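PDB 3PZF: serine protease inhibitor 2 from Anopheles gambiae, which inhibits the serine proteases CLIPB9, CLIPB10 and CLIPB4, preventing phenoloxidase activation and so restraining melanization in the mosquito hemolymph. Local coordinates for residues 110-115 with 177-182. Residues are numbered along the deposited sequence; the frame is centred on the assembly and turned at random.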
ATOM      1  N   THR A 110       6.928  -7.578   7.793  1.00 22.52           N
ATOM      2  CA  THR A 110       6.648  -8.752   6.986  1.00 19.87           C
ATOM      3  C   THR A 110       7.197  -9.975   7.715  1.00 28.98           C
ATOM      4  O   THR A 110       8.335  -9.959   8.190  1.00 29.22           O
ATOM      5  CB  THR A 110       7.351  -8.645   5.586  1.00 22.16           C
ATOM      6  OG1 THR A 110       6.943  -7.458   4.907  1.00 23.16           O
ATOM      7  CG2 THR A 110       7.041  -9.870   4.701  1.00 26.07           C
ATOM      8  N   ASN A 111       6.388 -11.029   7.802  1.00 24.40           N
ATOM      9  CA  ASN A 111       6.766 -12.256   8.506  0.50 26.42           C
ATOM     10  C   ASN A 111       6.227 -13.488   7.779  1.00 26.70           C
ATOM     11  O   ASN A 111       5.043 -13.534   7.448  1.00 29.61           O
ATOM     12  CB  ASN A 111       6.170 -12.232   9.931  0.50 27.86           C
ATOM     13  CG  ASN A 111       6.897 -13.150  10.911  0.50 35.61           C
ATOM     14  OD1 ASN A 111       7.456 -14.185  10.537  0.50 36.67           O
ATOM     15  ND2 ASN A 111       6.855 -12.781  12.193  0.50 30.93           N
ATOM     16  N   PHE A 112       7.076 -14.488   7.563  1.00 25.15           N
ATOM     17  CA  PHE A 112       6.595 -15.829   7.238  1.00 21.03           C
ATOM     18  C   PHE A 112       6.344 -16.570   8.556  1.00 31.74           C
ATOM     19  O   PHE A 112       7.240 -16.674   9.379  1.00 32.73           O
ATOM     20  CB  PHE A 112       7.628 -16.652   6.495  1.00 22.49           C
ATOM     21  CG  PHE A 112       7.933 -16.189   5.095  1.00 27.70           C
ATOM     22  CD1 PHE A 112       7.349 -16.814   4.001  1.00 23.27           C
ATOM     23  CD2 PHE A 112       8.886 -15.203   4.872  1.00 23.68           C
ATOM     24  CE1 PHE A 112       7.674 -16.405   2.703  1.00 23.90           C
ATOM     25  CE2 PHE A 112       9.229 -14.826   3.581  1.00 26.87           C
ATOM     26  CZ  PHE A 112       8.625 -15.436   2.502  1.00 24.70           C
ATOM     27  N   PHE A 113       5.136 -17.077   8.747  1.00 26.20           N
ATOM     28  CA  PHE A 113       4.820 -17.932   9.899  1.00 32.24           C
ATOM     29  C   PHE A 113       4.811 -19.383   9.411  1.00 28.80           C
ATOM     30  O   PHE A 113       3.950 -19.781   8.622  1.00 32.56           O
ATOM     31  CB  PHE A 113       3.470 -17.518  10.500  1.00 30.98           C
ATOM     32  CG  PHE A 113       3.478 -16.135  11.124  1.00 30.35           C
ATOM     33  CD1 PHE A 113       3.986 -15.950  12.400  1.00 35.91           C
ATOM     34  CD2 PHE A 113       3.022 -15.015  10.421  1.00 27.67           C
ATOM     35  CE1 PHE A 113       4.014 -14.707  12.980  1.00 36.52           C
ATOM     36  CE2 PHE A 113       3.046 -13.759  11.002  1.00 31.62           C
ATOM     37  CZ  PHE A 113       3.544 -13.599  12.278  1.00 33.31           C
ATOM     38  N   VAL A 114       5.778 -20.174   9.880  1.00 26.69           N
ATOM     39  CA  VAL A 114       6.109 -21.436   9.255  1.00 28.46           C
ATOM     40  C   VAL A 114       5.770 -22.531  10.236  1.00 31.08           C
ATOM     41  O   VAL A 114       6.066 -22.390  11.415  1.00 40.02           O
ATOM     42  CB  VAL A 114       7.619 -21.480   8.907  1.00 29.29           C
ATOM     43  CG1 VAL A 114       7.976 -22.767   8.247  1.00 33.20           C
ATOM     44  CG2 VAL A 114       7.991 -20.286   7.972  1.00 27.81           C
ATOM     45  N   ASP A 115       5.138 -23.603   9.753  1.00 32.86           N
ATOM     46  CA  ASP A 115       4.728 -24.736  10.609  1.00 42.13           C
ATOM     47  C   ASP A 115       5.938 -25.405  11.271  1.00 42.71           C
ATOM     48  O   ASP A 115       7.057 -25.326  10.751  1.00 38.54           O
ATOM     49  CB  ASP A 115       3.931 -25.772   9.792  1.00 33.21           C
ATOM     50  CG  ASP A 115       2.993 -26.627  10.660  1.00 47.96           C
ATOM     51  OD1 ASP A 115       2.844 -26.356  11.866  1.00 37.81           O
ATOM     52  OD2 ASP A 115       2.385 -27.575  10.126  1.00 55.44           O
ATOM     53  N   ILE A 177       2.552 -22.517   5.542  1.00 31.38           N
ATOM     54  CA  ILE A 177       3.321 -21.277   5.582  1.00 28.63           C
ATOM     55  C   ILE A 177       2.357 -20.135   5.253  1.00 31.17           C
ATOM     56  O   ILE A 177       1.679 -20.180   4.233  1.00 34.50           O
ATOM     57  CB  ILE A 177       4.493 -21.275   4.564  1.00 28.48           C
ATOM     58  CG1 ILE A 177       5.553 -22.302   4.966  1.00 32.02           C
ATOM     59  CG2 ILE A 177       5.107 -19.873   4.465  1.00 27.53           C
ATOM     60  CD1 ILE A 177       6.646 -22.454   3.959  1.00 33.56           C
ATOM     61  N   THR A 178       2.270 -19.139   6.133  1.00 27.16           N
ATOM     62  CA  THR A 178       1.436 -17.970   5.890  1.00 30.77           C
ATOM     63  C   THR A 178       2.367 -16.771   5.862  1.00 33.68           C
ATOM     64  O   THR A 178       3.235 -16.635   6.718  1.00 36.46           O
ATOM     65  CB  THR A 178       0.376 -17.773   6.980  1.00 29.48           C
ATOM     66  OG1 THR A 178      -0.443 -18.954   7.076  1.00 39.61           O
ATOM     67  CG2 THR A 178      -0.541 -16.601   6.642  1.00 37.29           C
ATOM     68  N   LEU A 179       2.211 -15.923   4.855  1.00 25.97           N
ATOM     69  CA  LEU A 179       3.106 -14.800   4.679  1.00 22.33           C
ATOM     70  C   LEU A 179       2.238 -13.596   4.985  1.00 27.18           C
ATOM     71  O   LEU A 179       1.201 -13.423   4.350  1.00 25.19           O
ATOM     72  CB  LEU A 179       3.600 -14.749   3.231  1.00 19.28           C
ATOM     73  CG  LEU A 179       4.456 -13.547   2.819  1.00 23.46           C
ATOM     74  CD1 LEU A 179       5.630 -13.325   3.760  1.00 22.76           C
ATOM     75  CD2 LEU A 179       4.975 -13.721   1.378  1.00 24.37           C
ATOM     76  N   VAL A 180       2.656 -12.768   5.943  1.00 23.58           N
ATOM     77  CA  VAL A 180       1.814 -11.674   6.442  1.00 24.12           C
ATOM     78  C   VAL A 180       2.574 -10.378   6.297  1.00 26.75           C
ATOM     79  O   VAL A 180       3.741 -10.317   6.638  1.00 22.17           O
ATOM     80  CB  VAL A 180       1.466 -11.890   7.935  1.00 32.73           C
ATOM     81  CG1 VAL A 180       0.619 -10.723   8.467  1.00 38.07           C
ATOM     82  CG2 VAL A 180       0.709 -13.185   8.110  1.00 30.11           C
ATOM     83  N   ASN A 181       1.917  -9.348   5.766  1.00 25.45           N
ATOM     84  CA  ASN A 181       2.511  -8.036   5.680  1.00 21.95           C
ATOM     85  C   ASN A 181       1.556  -6.974   6.214  1.00 22.51           C
ATOM     86  O   ASN A 181       0.369  -6.989   5.913  1.00 19.54           O
ATOM     87  CB  ASN A 181       2.866  -7.696   4.233  1.00 19.36           C
ATOM     88  CG  ASN A 181       3.327  -6.262   4.074  1.00 23.17           C
ATOM     89  OD1 ASN A 181       4.491  -5.930   4.329  1.00 26.15           O
ATOM     90  ND2 ASN A 181       2.424  -5.408   3.675  1.00 19.04           N
ATOM     91  N   VAL A 182       2.090  -6.054   7.004  1.00 18.92           N
ATOM     92  CA  VAL A 182       1.313  -4.917   7.474  1.00 20.60           C
ATOM     93  C   VAL A 182       2.150  -3.655   7.322  1.00 21.86           C
ATOM     94  O   VAL A 182       3.369  -3.697   7.178  1.00 23.73           O
ATOM     95  CB  VAL A 182       0.838  -5.062   8.951  1.00 22.70           C
ATOM     96  CG1 VAL A 182      -0.134  -6.241   9.097  1.00 21.91           C
ATOM     97  CG2 VAL A 182       2.022  -5.261   9.882  1.00 27.88           C
TER
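Strands 110-115 and 177-182 are antiparallel neighbours in the large central sheet of the serpin fold, sheet A, joined from Thr110 opposite Asn181 to Val114 opposite Ile177. Their short axes run at 165°. Asn111 and Val180 form one hydrogen-bonded pair: Asn111 N reaches Val180 O at 3.0 Å, and Val180 N returns to Asn111 O at 2.9 Å. Phe113 and Thr178 form the next, with Phe113 N to Thr178 O at 2.8 Å and Thr178 N to Phe113 O at 3.1 Å. Phe113 O also accepts from Tyr141 OH, which is hydrogen-bonded to Thr178 OG1 as well.

Thr110, Phe112, Val114, Ile177, Leu179 and Asn181 share one face of the sheet. Helix 45-58 covers it at Thr110, Leu179 and Asn181, and loop residues such as Leu315 and Leu318 at Ile177 and Phe112. With chi2 near 52°, Leu179 CD1 sits over the centre of the Phe112 ring, 3.6 Å from its centroid, a CH-pi contact. Ile177 CG2 meets the same ring at its edge, 3.8 Å from Phe112 CD1. At the Thr110-Asn181 pair, Thr110 OG1 donates to Asn181 OD1 (2.9 Å). The hydroxyl lies in the amide plane, on a lone pair of the oxygen, at a C=O...O angle of 133°. The Asn181 side chain also touches Ser47 of helix 45-58.

On the other face the Phe113 ring turns its edge to Val180, with CD2 3.7 Å from Val180 CG2. Helix 144-158 covers this side, and its Trp154 meets the Phe113 ring edge-to-face.

Strand 134-139 continues the sheet beyond 110-115, and 332-341 beyond 177-188. The arrangement is that of serpin strands s2A and s3A, packed between helix F and helix B, and the Asn181 end probably belongs to the shutter region.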